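Local coordinates for protein 3-hydroxyisobutyryl-CoA hydrolase (Mycobacterium thermoresistibile, PDB 4HDT) that probably hydrolyses 3-hydroxyisobutyryl-CoA (3-hydroxy-2-methylpropanoyl-CoA) to the free hydroxy acid and coenzyme A, as a member of the crotonase-like superfamily, at residues I148-G153 and R294-S299; G152-L157 and R277-L282; G162-H167 and S221-Q226; A168-A173 and E232-D237. All coordinates share one frame; numbering follows the deposited sequence.

Overall arrangement
All four contacts tie the region that follows strand 137-139 to helices or helix ends later in the chain of this crotonase-like enzyme. Contacts 1 and 2 begin from one loop and helix start, sharing Gly152 and Gly153, and lie about 11 Å apart between centres; they reach the consecutive helices 285-299 and 266-279. Contacts 3 and 4, about 9 Å apart between centres, both use helix 164-171 and meet helix 222-225 and the residue that follows helix 227-233, their segments interleaving along the chain. Both fall within the span that contacts 1 and 2 bridge. Leu157 packs on helix 164-171, linking the two pairs through that helix, away from the zinc sites.

Contact 1. Residues I148-G153 and R294-S299; sequences IPDVGG and RVSCAS
Ile148 lays its side chain across CG1 of Val295, the two side chains meeting at about a right angle. That one methyl group lies 3.8 Å from Ile148 CB, is about as close to CG1 and CD1 of the isoleucine and only slightly farther from CG2, so a single branch of the valine is met by the whole isoleucine side chain. Val295 CG1 stands anti to the backbone N (chi1 170°), which carries it out from helix 285-299 toward the loop. Val271 of helix 266-279 touches both residues and extends the apolar patch. Beside it the chemistry turns polar. Asp150 CG sits between its own backbone N and carbonyl carbon (chi1 66°), which brings OD2 to 4.1 Å from Ser296 OG; Asp150 CB is 3.9 Å from the same OG, a packing contact. A water completes the link: it donates to Ile148 O at 2.8 Å and is also hydrogen-bonded to Ser296 OG at 2.8 Å. The hydroxyl of Tyr95, on helix 85-103, is hydrogen-bonded to both Asp150 OD2 and Ser296 OG, while Ser296 OG also bonds to Glu292 O one turn back in its own helix. On the loop, Asp150 to Gly153 forms a type I' turn that runs into the first residue of helix 153-158, with Gly152 at the N-cap. The contact thus joins this helix-entry loop to helix 285-299 through an apolar crossing and a buried polar cluster, in which Ser296 OG, Asp150 OD2 and Ile148 O all find partners without a direct bond between the two segments.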
# COMPACT_ATOMS: atom_id res chain seq x y z
N ILE A 148 7.16 2.09 -7.79
CA ILE A 148 7.28 2.97 -6.62
C ILE A 148 5.98 2.85 -5.84
O ILE A 148 4.90 2.85 -6.46
CB ILE A 148 7.57 4.43 -7.06
CG1 ILE A 148 8.91 4.55 -7.83
CG2 ILE A 148 7.54 5.37 -5.87
CD1 ILE A 148 8.85 4.28 -9.31
N PRO A 149 6.04 2.79 -4.49
CA PRO A 149 4.82 2.70 -3.69
C PRO A 149 3.80 3.76 -4.09
O PRO A 149 4.14 4.96 -4.16
CB PRO A 149 5.29 2.90 -2.25
CG PRO A 149 6.71 2.36 -2.28
CD PRO A 149 7.25 2.69 -3.64
N ASP A 150 2.61 3.31 -4.37
CA ASP A 150 1.50 4.19 -4.77
C ASP A 150 0.32 4.00 -3.86
O ASP A 150 0.48 3.73 -2.71
CB ASP A 150 1.19 3.93 -6.27
CG ASP A 150 0.64 2.53 -6.57
OD1 ASP A 150 0.85 1.59 -5.73
OD2 ASP A 150 -0.03 2.40 -7.67
N VAL A 151 -0.88 4.19 -4.37
CA VAL A 151 -2.14 4.07 -3.65
C VAL A 151 -2.17 4.82 -2.31
O VAL A 151 -2.87 4.43 -1.39
CB VAL A 151 -2.62 2.59 -3.57
CG1 VAL A 151 -2.83 2.02 -4.98
CG2 VAL A 151 -1.68 1.72 -2.77
N GLY A 152 -1.49 5.97 -2.28
CA GLY A 152 -1.40 6.77 -1.09
C GLY A 152 -0.43 6.21 -0.10
O GLY A 152 -0.36 6.71 1.03
N GLY A 153 0.37 5.23 -0.49
CA GLY A 153 1.39 4.68 0.37
C GLY A 153 2.46 5.68 0.75
O GLY A 153 3.00 5.62 1.84
N ARG A 294 1.79 10.90 -11.33
CA ARG A 294 2.88 11.29 -12.25
C ARG A 294 3.98 10.22 -12.25
O ARG A 294 4.46 9.80 -13.30
CB ARG A 294 3.51 12.64 -11.87
CG ARG A 294 2.55 13.81 -12.01
CD ARG A 294 3.17 15.09 -11.48
NE ARG A 294 2.50 16.29 -11.95
CZ ARG A 294 2.93 17.54 -11.70
NH1 ARG A 294 4.01 17.76 -10.95
NH2 ARG A 294 2.27 18.59 -12.19
N VAL A 295 4.34 9.75 -11.06
CA VAL A 295 5.40 8.75 -10.92
C VAL A 295 5.01 7.43 -11.58
O VAL A 295 5.81 6.85 -12.33
CB VAL A 295 5.79 8.57 -9.45
CG1 VAL A 295 6.71 7.39 -9.20
CG2 VAL A 295 6.44 9.87 -8.90
N SER A 296 3.78 6.97 -11.32
CA SER A 296 3.30 5.72 -11.93
C SER A 296 3.26 5.82 -13.46
O SER A 296 3.71 4.93 -14.14
CB SER A 296 1.95 5.31 -11.36
OG SER A 296 2.02 5.09 -9.95
N CYS A 297 2.72 6.92 -13.96
CA CYS A 297 2.68 7.18 -15.40
C CYS A 297 4.07 7.14 -16.01
O CYS A 297 4.26 6.55 -17.09
CB CYS A 297 2.03 8.51 -15.67
SG CYS A 297 0.22 8.51 -15.51
N ALA A 298 5.03 7.79 -15.35
CA ALA A 298 6.42 7.78 -15.83
C ALA A 298 6.99 6.35 -15.84
O ALA A 298 7.67 5.96 -16.83
CB ALA A 298 7.28 8.72 -14.99
N SER A 299 6.69 5.58 -14.80
CA SER A 299 7.18 4.21 -14.70
C SER A 299 6.70 3.34 -15.88
O SER A 299 7.39 2.39 -16.28
CB SER A 299 6.79 3.58 -13.38
OG SER A 299 5.48 3.10 -13.48
O HOH W 1 4.35 4.73 -8.51

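Contact 2. Residues G152-L157 and R277-L282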
# COMPACT_ATOMS: atom_id res chain seq x y z
N GLY A 152 -1.49 5.97 -2.28
CA GLY A 152 -1.40 6.77 -1.09
C GLY A 152 -0.43 6.21 -0.10
O GLY A 152 -0.36 6.71 1.03
N GLY A 153 0.37 5.23 -0.49
CA GLY A 153 1.39 4.68 0.37
C GLY A 153 2.46 5.68 0.75
O GLY A 153 3.00 5.62 1.84
N THR A 154 2.78 6.63 -0.12
CA THR A 154 3.83 7.61 0.21
C THR A 154 3.31 8.57 1.27
O THR A 154 4.10 9.06 2.10
CB THR A 154 4.38 8.35 -1.02
OG1 THR A 154 3.38 9.15 -1.63
CG2 THR A 154 4.94 7.41 -2.05
N TYR A 155 2.00 8.88 1.27
CA TYR A 155 1.38 9.64 2.36
C TYR A 155 1.53 8.86 3.70
O TYR A 155 1.93 9.44 4.73
CB TYR A 155 -0.09 9.86 1.97
CG TYR A 155 -0.99 10.54 3.00
CD1 TYR A 155 -1.60 9.81 3.99
CD2 TYR A 155 -1.29 11.87 2.88
CE1 TYR A 155 -2.46 10.40 4.89
CE2 TYR A 155 -2.13 12.47 3.79
CZ TYR A 155 -2.70 11.72 4.80
OH TYR A 155 -3.58 12.32 5.67
N LEU A 156 1.24 7.57 3.71
CA LEU A 156 1.38 6.79 4.93
C LEU A 156 2.84 6.60 5.34
O LEU A 156 3.21 6.80 6.51
CB LEU A 156 0.70 5.45 4.80
CG LEU A 156 -0.82 5.50 4.62
CD1 LEU A 156 -1.30 4.16 4.09
CD2 LEU A 156 -1.51 5.94 5.90
N LEU A 157 3.70 6.30 4.38
CA LEU A 157 5.11 6.03 4.69
C LEU A 157 5.77 7.27 5.27
O LEU A 157 6.57 7.18 6.23
CB LEU A 157 5.85 5.53 3.45
CG LEU A 157 5.46 4.14 2.94
CD1 LEU A 157 5.86 4.01 1.48
CD2 LEU A 157 6.10 3.03 3.81
N ARG A 277 10.32 11.64 0.56
CA ARG A 277 10.78 12.94 1.04
C ARG A 277 9.89 14.09 0.57
O ARG A 277 9.57 14.98 1.36
CB ARG A 277 12.19 13.16 0.61
CG ARG A 277 13.12 12.32 1.42
CD ARG A 277 14.49 12.67 0.97
NE ARG A 277 15.44 11.88 1.67
CZ ARG A 277 16.70 11.75 1.29
NH1 ARG A 277 17.17 12.35 0.19
NH2 ARG A 277 17.47 10.99 2.00
N ARG A 278 9.45 14.06 -0.68
CA ARG A 278 8.52 15.09 -1.18
C ARG A 278 7.13 14.97 -0.53
O ARG A 278 6.56 15.97 -0.14
CB ARG A 278 8.39 15.02 -2.71
CG ARG A 278 9.62 15.48 -3.47
CD ARG A 278 9.38 15.53 -4.95
NE ARG A 278 10.61 15.78 -5.68
CZ ARG A 278 10.67 16.26 -6.92
NH1 ARG A 278 9.58 16.63 -7.58
NH2 ARG A 278 11.86 16.42 -7.48
N ALA A 279 6.63 13.75 -0.34
CA ALA A 279 5.35 13.50 0.31
C ALA A 279 5.30 14.02 1.73
O ALA A 279 4.29 14.52 2.18
CB ALA A 279 5.01 12.01 0.27
N ALA A 280 6.42 13.98 2.40
CA ALA A 280 6.48 14.47 3.77
C ALA A 280 6.15 15.96 3.84
O ALA A 280 5.80 16.46 4.92
CB ALA A 280 7.84 14.18 4.39
N LYS A 281 6.25 16.68 2.72
CA LYS A 281 5.92 18.13 2.68
C LYS A 281 4.51 18.45 2.19
O LYS A 281 4.12 19.63 2.05
CB LYS A 281 6.91 18.83 1.77
CG LYS A 281 8.36 18.56 2.09
CD LYS A 281 9.23 19.23 1.04
CE LYS A 281 10.68 19.07 1.40
NZ LYS A 281 11.51 19.54 0.27
N LEU A 282 3.74 17.40 1.88
CA LEU A 282 2.38 17.57 1.42
C LEU A 282 1.38 17.18 2.50
O LEU A 282 1.32 16.02 2.92
CB LEU A 282 2.14 16.68 0.19
CG LEU A 282 3.09 16.90 -1.00
CD1 LEU A 282 2.78 15.81 -2.02
CD2 LEU A 282 2.91 18.30 -1.60
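Helix 153-158 passes close to the C-terminal end of helix 266-279, with CA of Tyr155 and CA of Ala279 only 5.9 Å apart. The approach rests on the small methyl of Ala279, which points toward the other helix and sits against Thr154. Its CB lies 3.6 Å from Thr154 O and 3.8 Å from Thr154 OG1, so the methyl touches both the backbone and the hydroxyl-bearing side of the threonine. Thr154 OG1 is placed between its backbone N and carbonyl carbon (chi1 64°). Glu292 of helix 285-299 grips the start of helix 153-158 at two points, OE2 hydrogen-bonded to Thr154 OG1 and OE1 to the backbone N of Gly152, the N-cap residue. This is plain helix-helix packing, the first turn of helix 153-158 lying against the last part of helix 266-279; a type I turn from Ala279 to Leu282 lies at this end of the later segment, closed by Leu282 N to Ala279 O at 2.9 Å. Thr288 of helix 285-299 touches Thr154, Tyr155 and Leu282, covering the junction from the next helix. The Tyr155 ring makes a cation-pi contact with Arg159, which also bonds to Leu282 O.

Contact 3. Residues G162-H167 and S221-Q226; sequences GKLGLH and SPLAEQ
Leu223 fills the close part of this contact, meeting Leu164 and His167, which lie one helical turn apart on helix 164-171. Leu164 and Leu223 run past each other in opposite directions; Leu164 CD2 is 3.8 Å from Leu223 O and 4.2 Å from Leu223 CG. Leu223 CD1 makes the second touch, approaching the imidazole of His167 obliquely, 3.8 Å from CD2 and a little farther from NE2. His167 CG is anti to the backbone N (chi1 171°), which places CD2 near that methyl. His167 ND1, across the ring from CD2, is hydrogen-bonded to Tyr234 OH. Ile230 of helix 227-233 touches all three residues, and Met183 of helix 177-183 touches both leucines.

Pro222, Ala224 and Glu225 make up the solvent-exposed part of the short, weakly bonded helix 222-225. Three things hold it: Ser221 OG caps its start, accepting from Ala224 N at 3.0 Å; Gln226 NE2 donates to Pro222 O at 3.1 Å; and Asp179 is bonded to both Ser221 OG and Leu223 N. The segments meet by van der Waals packing, with no polar bond of their own, while polar bonds set the shape of the helix that presents Leu223.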
# COMPACT_ATOMS: atom_id res chain seq x y z
N GLY A 162 9.98 8.33 12.82
CA GLY A 162 11.39 8.24 12.49
C GLY A 162 11.59 8.05 11.00
O GLY A 162 10.94 8.69 10.19
N LYS A 163 12.49 7.12 10.65
CA LYS A 163 12.72 6.71 9.26
C LYS A 163 12.13 5.33 8.99
O LYS A 163 12.52 4.70 8.02
CB LYS A 163 14.21 6.72 8.94
CG LYS A 163 14.90 8.06 9.17
CD LYS A 163 14.27 9.16 8.35
CE LYS A 163 14.92 10.50 8.62
NZ LYS A 163 14.08 11.57 8.03
N LEU A 164 11.24 4.85 9.85
CA LEU A 164 10.64 3.54 9.62
C LEU A 164 9.98 3.42 8.25
O LEU A 164 10.02 2.35 7.61
CB LEU A 164 9.62 3.21 10.71
CG LEU A 164 10.13 2.97 12.16
CD1 LEU A 164 8.98 2.54 13.04
CD2 LEU A 164 11.27 2.02 12.28
N GLY A 165 9.36 4.51 7.80
CA GLY A 165 8.74 4.52 6.47
C GLY A 165 9.73 4.31 5.33
O GLY A 165 9.45 3.58 4.34
N LEU A 166 10.90 4.95 5.41
CA LEU A 166 11.92 4.74 4.36
C LEU A 166 12.42 3.32 4.36
O LEU A 166 12.67 2.72 3.31
CB LEU A 166 13.14 5.68 4.55
CG LEU A 166 12.88 7.11 4.33
CD1 LEU A 166 14.18 7.90 4.50
CD2 LEU A 166 12.34 7.34 2.95
N HIS A 167 12.63 2.77 5.56
CA HIS A 167 13.02 1.38 5.65
C HIS A 167 12.01 0.46 4.94
O HIS A 167 12.40 -0.38 4.14
CB HIS A 167 13.24 1.01 7.12
CG HIS A 167 13.44 -0.44 7.36
ND1 HIS A 167 14.64 -1.08 7.11
CD2 HIS A 167 12.59 -1.40 7.79
CE1 HIS A 167 14.53 -2.35 7.41
NE2 HIS A 167 13.29 -2.58 7.80
N SER A 221 6.33 -4.88 18.80
CA SER A 221 6.67 -4.55 17.41
C SER A 221 8.19 -4.73 17.19
O SER A 221 9.00 -3.99 17.73
CB SER A 221 6.26 -3.11 17.07
OG SER A 221 6.88 -2.58 15.90
N PRO A 222 8.59 -5.72 16.38
CA PRO A 222 10.01 -5.80 16.09
C PRO A 222 10.52 -4.59 15.33
O PRO A 222 11.65 -4.17 15.51
CB PRO A 222 10.13 -7.07 15.24
CG PRO A 222 8.84 -7.79 15.38
CD PRO A 222 7.82 -6.77 15.69
N LEU A 223 9.69 -3.98 14.49
CA LEU A 223 10.16 -2.81 13.81
C LEU A 223 10.48 -1.66 14.78
O LEU A 223 11.49 -0.95 14.61
CB LEU A 223 9.13 -2.35 12.74
CG LEU A 223 9.69 -1.75 11.48
CD1 LEU A 223 10.82 -2.56 10.89
CD2 LEU A 223 8.54 -1.67 10.47
N ALA A 224 9.62 -1.44 15.77
CA ALA A 224 9.87 -0.43 16.79
C ALA A 224 11.20 -0.67 17.51
O ALA A 224 11.91 0.28 17.80
CB ALA A 224 8.73 -0.36 17.80
N GLU A 225 11.51 -1.91 17.79
CA GLU A 225 12.80 -2.22 18.42
C GLU A 225 14.01 -1.93 17.52
O GLU A 225 15.12 -1.79 18.05
CB GLU A 225 12.82 -3.68 18.85
CG GLU A 225 11.78 -3.96 19.92
CD GLU A 225 11.95 -5.32 20.57
OE1 GLU A 225 12.94 -6.02 20.27
OE2 GLU A 225 11.08 -5.69 21.40
N GLN A 226 13.83 -1.91 16.20
CA GLN A 226 14.91 -1.62 15.25
C GLN A 226 15.07 -0.13 14.99
O GLN A 226 15.90 0.23 14.17
CB GLN A 226 14.68 -2.30 13.90
CG GLN A 226 14.36 -3.77 13.94
CD GLN A 226 15.17 -4.53 14.94
OE1 GLN A 226 16.41 -4.50 14.90
NE2 GLN A 226 14.50 -5.23 15.84

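Contact 4. Residues A168-A173 and E232-D237; sequences AALTGA and ECYTGD
Tyr234 CG stands beside the backbone N, anti to the carbonyl carbon (chi1 -75°), and this sends the ring from the end of helix 227-233 toward helix 164-171, where Thr171 CG2, likewise anti to its carbonyl carbon, meets the phenol oxygen. Thr171 CG2 and Tyr234 OH are 3.5 Å apart, a packing contact in which the two side chains cross at about a right angle; the polar partner of the phenol is His167, whose ring meets that of Tyr234 at about 90°. Leu170 comes in at the ring's edge, close to its plane, with CD1 4.0 Å from Tyr234 CE2, the leucine and the tyrosine running in opposite directions. At the C-terminal end of helix 164-171 Thr171 forms an ST turn: its OG1 accepts from Ala173 N at 3.1 Å, nearly straight at 164°, and is bonded to His167 O one turn back. Gly172, with positive phi, is where the helical path ends. The contact thus joins the ends of helices 164-171 and 227-233. Ile242 of helix 239-249 touches Leu170 and Tyr234, while Ile261 of helix 252-261 touches Thr171 and Tyr234. Farther along the chain, Asp237 O is hydrogen-bonded to Arg277 NH1 of helix 266-279.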
# COMPACT_ATOMS: atom_id res chain seq x y z
N ALA A 168 10.74 0.59 5.30
CA ALA A 168 9.72 -0.22 4.66
C ALA A 168 9.72 -0.02 3.13
O ALA A 168 9.61 -0.99 2.38
CB ALA A 168 8.37 0.07 5.26
N ALA A 169 9.89 1.23 2.70
CA ALA A 169 9.77 1.57 1.25
C ALA A 169 10.96 1.09 0.43
O ALA A 169 10.81 0.64 -0.72
CB ALA A 169 9.63 3.06 1.11
N LEU A 170 12.18 1.15 1.00
CA LEU A 170 13.39 0.80 0.25
C LEU A 170 13.66 -0.68 0.30
O LEU A 170 14.08 -1.28 -0.71
CB LEU A 170 14.57 1.63 0.76
CG LEU A 170 14.43 3.13 0.55
CD1 LEU A 170 15.69 3.83 1.06
CD2 LEU A 170 14.15 3.56 -0.89
N THR A 171 13.44 -1.30 1.46
CA THR A 171 13.57 -2.76 1.54
C THR A 171 12.44 -3.44 0.78
O THR A 171 12.64 -4.48 0.19
CB THR A 171 13.58 -3.34 2.97
OG1 THR A 171 12.33 -3.09 3.64
CG2 THR A 171 14.80 -2.75 3.79
N GLY A 172 11.25 -2.85 0.86
CA GLY A 172 10.02 -3.52 0.40
C GLY A 172 9.64 -4.76 1.19
O GLY A 172 8.82 -5.59 0.69
N ALA A 173 10.21 -4.90 2.38
CA ALA A 173 10.01 -6.09 3.22
C ALA A 173 8.69 -6.04 3.97
O ALA A 173 8.21 -4.97 4.37
CB ALA A 173 11.15 -6.21 4.21
N GLU A 232 19.44 5.86 12.46
CA GLU A 232 20.86 6.11 12.25
C GLU A 232 21.24 6.06 10.79
O GLU A 232 22.03 6.86 10.32
CB GLU A 232 21.67 5.02 12.98
CG GLU A 232 23.20 5.00 12.78
CD GLU A 232 23.88 3.80 13.43
OE1 GLU A 232 23.15 3.03 14.10
OE2 GLU A 232 25.13 3.65 13.31
N CYS A 233 20.73 5.07 10.09
CA CYS A 233 21.26 4.72 8.79
C CYS A 233 20.47 5.31 7.65
O CYS A 233 21.03 5.51 6.56
CB CYS A 233 21.34 3.19 8.63
SG CYS A 233 22.54 2.44 9.76
N TYR A 234 19.18 5.59 7.86
CA TYR A 234 18.35 6.07 6.76
C TYR A 234 18.29 7.59 6.65
O TYR A 234 17.46 8.12 5.93
CB TYR A 234 16.94 5.45 6.84
CG TYR A 234 16.83 3.99 6.41
CD1 TYR A 234 17.05 2.95 7.30
CD2 TYR A 234 16.46 3.67 5.12
CE1 TYR A 234 16.91 1.62 6.91
CE2 TYR A 234 16.33 2.35 4.71
CZ TYR A 234 16.52 1.33 5.59
OH TYR A 234 16.36 0.03 5.23
N THR A 235 19.19 8.33 7.33
CA THR A 235 19.23 9.77 7.15
C THR A 235 20.11 10.24 5.99
O THR A 235 20.13 11.46 5.70
CB THR A 235 19.70 10.45 8.44
OG1 THR A 235 20.90 9.82 8.87
CG2 THR A 235 18.63 10.31 9.48
N GLY A 236 20.73 9.31 5.28
CA GLY A 236 21.62 9.61 4.19
C GLY A 236 20.93 10.32 3.04
O GLY A 236 19.74 10.11 2.82
N ASP A 237 21.68 11.15 2.31
CA ASP A 237 21.11 11.94 1.21
C ASP A 237 20.68 11.06 0.03
O ASP A 237 19.75 11.40 -0.68
CB ASP A 237 22.13 12.96 0.68
CG ASP A 237 22.26 14.20 1.57
OD1 ASP A 237 21.29 14.53 2.29
OD2 ASP A 237 23.33 14.85 1.50